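Local atomic coordinates of transcriptional repressor PagR (Bacillus anthracis, PDB entry 2ZKZ), a protein that represses expression of the pagA and atxA genes as a dimeric DNA-binding transcription factor of the ArsR family. Residues Lys22-Ala25 / Arg29-Ile32; Lys31-Leu36 / Gly90-Leu95. All coordinates share one frame; numbering follows the deposited sequence.

Contact 1 of 2, residues Lys22-Ala25 / Arg29-Ile32; sequences KTMA and RLKI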
loop_
_atom_site.group_PDB
_atom_site.type_symbol
_atom_site.label_atom_id
_atom_site.label_comp_id
_atom_site.label_asym_id
_atom_site.label_seq_id
_atom_site.Cartn_x
_atom_site.Cartn_y
_atom_site.Cartn_z
ATOM N N LYS A 22 0.075 -1.488 -4.758
ATOM C CA LYS A 22 -0.741 -2.456 -5.483
ATOM C C LYS A 22 -0.142 -3.863 -5.402
ATOM O O LYS A 22 -0.856 -4.838 -5.176
ATOM C CB LYS A 22 -0.879 -2.042 -6.947
ATOM C CG LYS A 22 -1.748 -2.985 -7.783
ATOM C CD LYS A 22 -1.654 -2.649 -9.269
ATOM C CE LYS A 22 -2.469 -3.615 -10.120
ATOM N NZ LYS A 22 -3.924 -3.452 -9.853
ATOM N N THR A 23 1.175 -3.957 -5.569
ATOM C CA THR A 23 1.865 -5.240 -5.529
ATOM C C THR A 23 1.824 -5.888 -4.145
ATOM O O THR A 23 1.822 -7.112 -4.034
ATOM C CB THR A 23 3.337 -5.089 -6.000
ATOM O OG1 THR A 23 3.358 -4.454 -7.284
ATOM C CG2 THR A 23 4.010 -6.463 -6.130
HETATM N N MSE A 24 1.796 -5.073 -3.094
HETATM C CA MSE A 24 1.734 -5.583 -1.716
HETATM C C MSE A 24 0.294 -5.791 -1.235
HETATM O O MSE A 24 0.072 -6.384 -0.178
HETATM C CB MSE A 24 2.396 -4.596 -0.739
HETATM C CG MSE A 24 3.872 -4.271 -0.979
HETATM SE SE MSE A 24 4.503 -2.895 0.263
HETATM C CE MSE A 24 4.386 -3.915 1.898
ATOM N N ALA A 25 -0.679 -5.313 -2.005
ATOM C CA ALA A 25 -2.087 -5.389 -1.606
ATOM C C ALA A 25 -2.790 -6.748 -1.657
ATOM O O ALA A 25 -3.883 -6.865 -2.206
ATOM C CB ALA A 25 -2.899 -4.351 -2.401
ATOM N N ARG A 29 0.719 -11.880 0.473
ATOM C CA ARG A 29 1.916 -11.143 0.108
ATOM C C ARG A 29 2.376 -10.333 1.311
ATOM O O ARG A 29 3.573 -10.195 1.556
ATOM C CB ARG A 29 1.655 -10.226 -1.090
ATOM C CG ARG A 29 1.388 -11.006 -2.366
ATOM C CD ARG A 29 1.294 -10.101 -3.563
ATOM N NE ARG A 29 0.850 -10.836 -4.743
ATOM C CZ ARG A 29 0.673 -10.284 -5.934
ATOM N NH1 ARG A 29 0.909 -8.988 -6.103
ATOM N NH2 ARG A 29 0.238 -11.020 -6.944
ATOM N N LEU A 30 1.432 -9.794 2.074
ATOM C CA LEU A 30 1.825 -9.041 3.259
ATOM C C LEU A 30 2.461 -10.014 4.258
ATOM O O LEU A 30 3.399 -9.656 4.963
ATOM C CB LEU A 30 0.618 -8.324 3.877
ATOM C CG LEU A 30 0.099 -7.136 3.050
ATOM C CD1 LEU A 30 -1.172 -6.557 3.685
ATOM C CD2 LEU A 30 1.188 -6.066 2.964
ATOM N N LYS A 31 1.951 -11.242 4.310
ATOM C CA LYS A 31 2.508 -12.255 5.203
ATOM C C LYS A 31 3.952 -12.538 4.815
ATOM O O LYS A 31 4.826 -12.627 5.670
ATOM C CB LYS A 31 1.733 -13.567 5.107
ATOM C CG LYS A 31 0.475 -13.635 5.935
ATOM C CD LYS A 31 0.235 -15.071 6.410
ATOM C CE LYS A 31 1.397 -15.544 7.284
ATOM N NZ LYS A 31 1.173 -16.889 7.887
ATOM N N ILE A 32 4.187 -12.706 3.519
ATOM C CA ILE A 32 5.530 -12.981 3.023
ATOM C C ILE A 32 6.477 -11.851 3.418
ATOM O O ILE A 32 7.564 -12.097 3.939
ATOM C CB ILE A 32 5.522 -13.156 1.485
ATOM C CG1 ILE A 32 4.762 -14.432 1.123
ATOM C CG2 ILE A 32 6.948 -13.183 0.943
ATOM C CD1 ILE A 32 4.593 -14.669 -0.386
#

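Contact 2 of 2, residues Lys31-Leu36 / Gly90-Leu95; sequences KIVNEL and GIIKLL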
loop_
_atom_site.group_PDB
_atom_site.type_symbol
_atom_site.label_atom_id
_atom_site.label_comp_id
_atom_site.label_asym_id
_atom_site.label_seq_id
_atom_site.Cartn_x
_atom_site.Cartn_y
_atom_site.Cartn_z
ATOM N N LYS A 31 1.951 -11.242 4.310
ATOM C CA LYS A 31 2.508 -12.255 5.203
ATOM C C LYS A 31 3.952 -12.538 4.815
ATOM O O LYS A 31 4.826 -12.627 5.670
ATOM C CB LYS A 31 1.733 -13.567 5.107
ATOM C CG LYS A 31 0.475 -13.635 5.935
ATOM C CD LYS A 31 0.235 -15.071 6.410
ATOM C CE LYS A 31 1.397 -15.544 7.284
ATOM N NZ LYS A 31 1.173 -16.889 7.887
ATOM N N ILE A 32 4.187 -12.706 3.519
ATOM C CA ILE A 32 5.530 -12.981 3.023
ATOM C C ILE A 32 6.477 -11.851 3.418
ATOM O O ILE A 32 7.564 -12.097 3.939
ATOM C CB ILE A 32 5.522 -13.156 1.485
ATOM C CG1 ILE A 32 4.762 -14.432 1.123
ATOM C CG2 ILE A 32 6.948 -13.183 0.943
ATOM C CD1 ILE A 32 4.593 -14.669 -0.386
ATOM N N VAL A 33 6.067 -10.610 3.183
ATOM C CA VAL A 33 6.918 -9.479 3.539
ATOM C C VAL A 33 7.196 -9.442 5.039
ATOM O O VAL A 33 8.331 -9.195 5.465
ATOM C CB VAL A 33 6.285 -8.135 3.106
ATOM C CG1 VAL A 33 7.157 -6.975 3.575
ATOM C CG2 VAL A 33 6.130 -8.105 1.597
ATOM N N ASN A 34 6.166 -9.674 5.846
ATOM C CA ASN A 34 6.339 -9.674 7.298
ATOM C C ASN A 34 7.373 -10.740 7.705
ATOM O O ASN A 34 8.250 -10.492 8.530
ATOM C CB ASN A 34 5.009 -9.974 7.994
ATOM C CG ASN A 34 5.079 -9.748 9.494
ATOM O OD1 ASN A 34 4.735 -10.626 10.287
ATOM N ND2 ASN A 34 5.529 -8.565 9.888
ATOM N N GLU A 35 7.261 -11.926 7.116
ATOM C CA GLU A 35 8.189 -13.014 7.424
ATOM C C GLU A 35 9.631 -12.664 7.053
ATOM O O GLU A 35 10.563 -12.979 7.798
ATOM C CB GLU A 35 7.769 -14.292 6.699
ATOM C CG GLU A 35 6.500 -14.936 7.224
ATOM C CD GLU A 35 6.580 -15.299 8.696
ATOM O OE1 GLU A 35 7.656 -15.737 9.157
ATOM O OE2 GLU A 35 5.557 -15.165 9.395
ATOM N N LEU A 36 9.819 -12.031 5.899
ATOM C CA LEU A 36 11.155 -11.641 5.468
ATOM C C LEU A 36 11.693 -10.542 6.373
ATOM O O LEU A 36 12.895 -10.426 6.581
ATOM C CB LEU A 36 11.130 -11.164 4.015
ATOM C CG LEU A 36 10.987 -12.308 3.011
ATOM C CD1 LEU A 36 10.754 -11.762 1.601
ATOM C CD2 LEU A 36 12.249 -13.164 3.064
ATOM N N GLY A 90 9.556 -0.055 5.779
ATOM C CA GLY A 90 8.835 0.952 6.536
ATOM C C GLY A 90 7.344 0.668 6.616
ATOM O O GLY A 90 6.732 0.817 7.670
ATOM N N ILE A 91 6.758 0.241 5.501
ATOM C CA ILE A 91 5.332 -0.044 5.450
ATOM C C ILE A 91 4.944 -1.271 6.249
ATOM O O ILE A 91 3.942 -1.257 6.965
ATOM C CB ILE A 91 4.835 -0.242 3.994
ATOM C CG1 ILE A 91 4.958 1.066 3.210
ATOM C CG2 ILE A 91 3.378 -0.698 3.999
ATOM C CD1 ILE A 91 4.716 0.913 1.715
ATOM N N ILE A 92 5.730 -2.339 6.136
ATOM C CA ILE A 92 5.391 -3.548 6.858
ATOM C C ILE A 92 5.471 -3.329 8.365
ATOM O O ILE A 92 4.689 -3.904 9.116
ATOM C CB ILE A 92 6.284 -4.750 6.428
ATOM C CG1 ILE A 92 5.549 -6.060 6.721
ATOM C CG2 ILE A 92 7.617 -4.718 7.149
ATOM C CD1 ILE A 92 4.243 -6.216 5.936
ATOM N N LYS A 93 6.403 -2.492 8.813
ATOM C CA LYS A 93 6.520 -2.211 10.243
ATOM C C LYS A 93 5.277 -1.472 10.727
ATOM O O LYS A 93 4.703 -1.813 11.759
ATOM C CB LYS A 93 7.753 -1.357 10.536
ATOM C CG LYS A 93 9.073 -2.044 10.265
ATOM C CD LYS A 93 10.057 -1.800 11.408
ATOM C CE LYS A 93 10.282 -0.316 11.668
ATOM N NZ LYS A 93 11.213 -0.091 12.813
ATOM N N LEU A 94 4.869 -0.456 9.970
ATOM C CA LEU A 94 3.693 0.341 10.303
ATOM C C LEU A 94 2.419 -0.487 10.345
ATOM O O LEU A 94 1.496 -0.181 11.101
ATOM C CB LEU A 94 3.508 1.466 9.277
ATOM C CG LEU A 94 4.250 2.787 9.485
ATOM C CD1 LEU A 94 3.622 3.524 10.654
ATOM C CD2 LEU A 94 5.736 2.537 9.727
ATOM N N LEU A 95 2.364 -1.532 9.528
ATOM C CA LEU A 95 1.178 -2.372 9.470
ATOM C C LEU A 95 1.015 -3.345 10.628
ATOM O O LEU A 95 -0.106 -3.769 10.921
ATOM C CB LEU A 95 1.139 -3.132 8.143
ATOM C CG LEU A 95 0.906 -2.256 6.909
ATOM C CD1 LEU A 95 0.898 -3.118 5.654
ATOM C CD2 LEU A 95 -0.420 -1.511 7.059
#

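Contact 1 of 2, residues Lys22-Ala25 / Arg29-Ile32
The carbonyl oxygen of Thr23 takes a hydrogen bond from Arg29 NH1 at 2.9 Å, nearly straight at 171°, which ties the end of helix 14-24 to helix 27-39 of the winged helix-turn-helix fold of the ArsR family. Thr23 O lies at the guanidinium edge, 1° out of its plane, while the donor sits somewhat tilted from the plane of the carbonyl. Arg29 is extended from CG to NE, which carries NH1 across to the end of helix 14-24. On its way the chain brushes the same acceptor, with Arg29 CD 3.1 Å from Thr23 O. Arg29 also packs on His61, Lys64 and Met65 of helix 55-65, so one side chain joins three helices. Thr23 OG1 turns back to Glu19 O within its own helix.

Two residues on from Thr23, Ala25 is the first to depart from helical phi/psi, and the chain turns into helix 27-39. Here Leu30 packs against the last turn: its CG lies 3.3 Å from Met24 O. The selenomethionine at Met24, bent at chi3 (67°), runs roughly perpendicular to Leu30 and sets its CE 4.0 Å from Leu30 CD2.

Contact 2 of 2, residues Lys31-Leu36 / Gly90-Leu95
Val33 and Asn34 meet Ile92 in a small, largely apolar contact between helices, where helix 27-39 packs against the C-terminal helix 86-95 of the winged helix-turn-helix domain. The evidence is the distribution of touching atoms: one isoleucine supplies the whole surface of segment 90-95, and the two segments bury 146 Å² between them. The backbones come nearest at Asn34 and Ile92, whose CA atoms are 6.2 Å apart.

Ile92 points toward helix 27-39 and lays its CG1 branch against Val33 and the backbone of Asn34. Ile92 CG1 is 3.6 Å from Val33 CG1 and 3.7 Å from Asn34 CA, so it touches a methyl group on one residue and the main chain of the next. The CD1 methyl at the end of the branch continues along the same surface, 3.8 Å from Val33 CG1 and 4.0 Å from Asn34 N. This reach follows from the first torsion of Ile92 (chi1 -156°), which carries CG1 away from its backbone N. Val33 CG1 is likewise anti to its own N (chi1 176°), and the two side chains run antiparallel as they pass.

Asn34 contributes differently. Its side chain comes across Ile92, with ND2 4.0 Å from Ile92 CG1, a van der Waals contact of the amide with an aliphatic branch.

Beyond the pair, Val33 also rests on Val69 and on Ile83 in the loops flanking strands 71-75 and 78-82, and Ile92 on Tyr37, one turn along helix 27-39. Ile32, on another face of that helix, packs on His61 and Met65 of helix 55-65 and on Leu51 of helix 44-51.

Contacts 1 and 2 are centred about 9 Å apart and share helix 27-39: residues 29-32 receive the end of helix 14-24, and residues 31-36 receive helix 86-95, with Lys31 and Ile32 common to both segments. In chain order, 22-25 is followed by the shared helix, and 90-95 returns after the predicted DNA-binding helices and the two-stranded wing. The two contacts also touch directly: Met24 CE lies 4.0 Å from Ile91 CG2, and Leu30 CD2 4.0 Å from Leu95 CD1. Helices 14-24 and 86-95, the first and last of the modelled chain, are thereby brought together beside helix 27-39, where both contacts also meet the second subunit of the dimer.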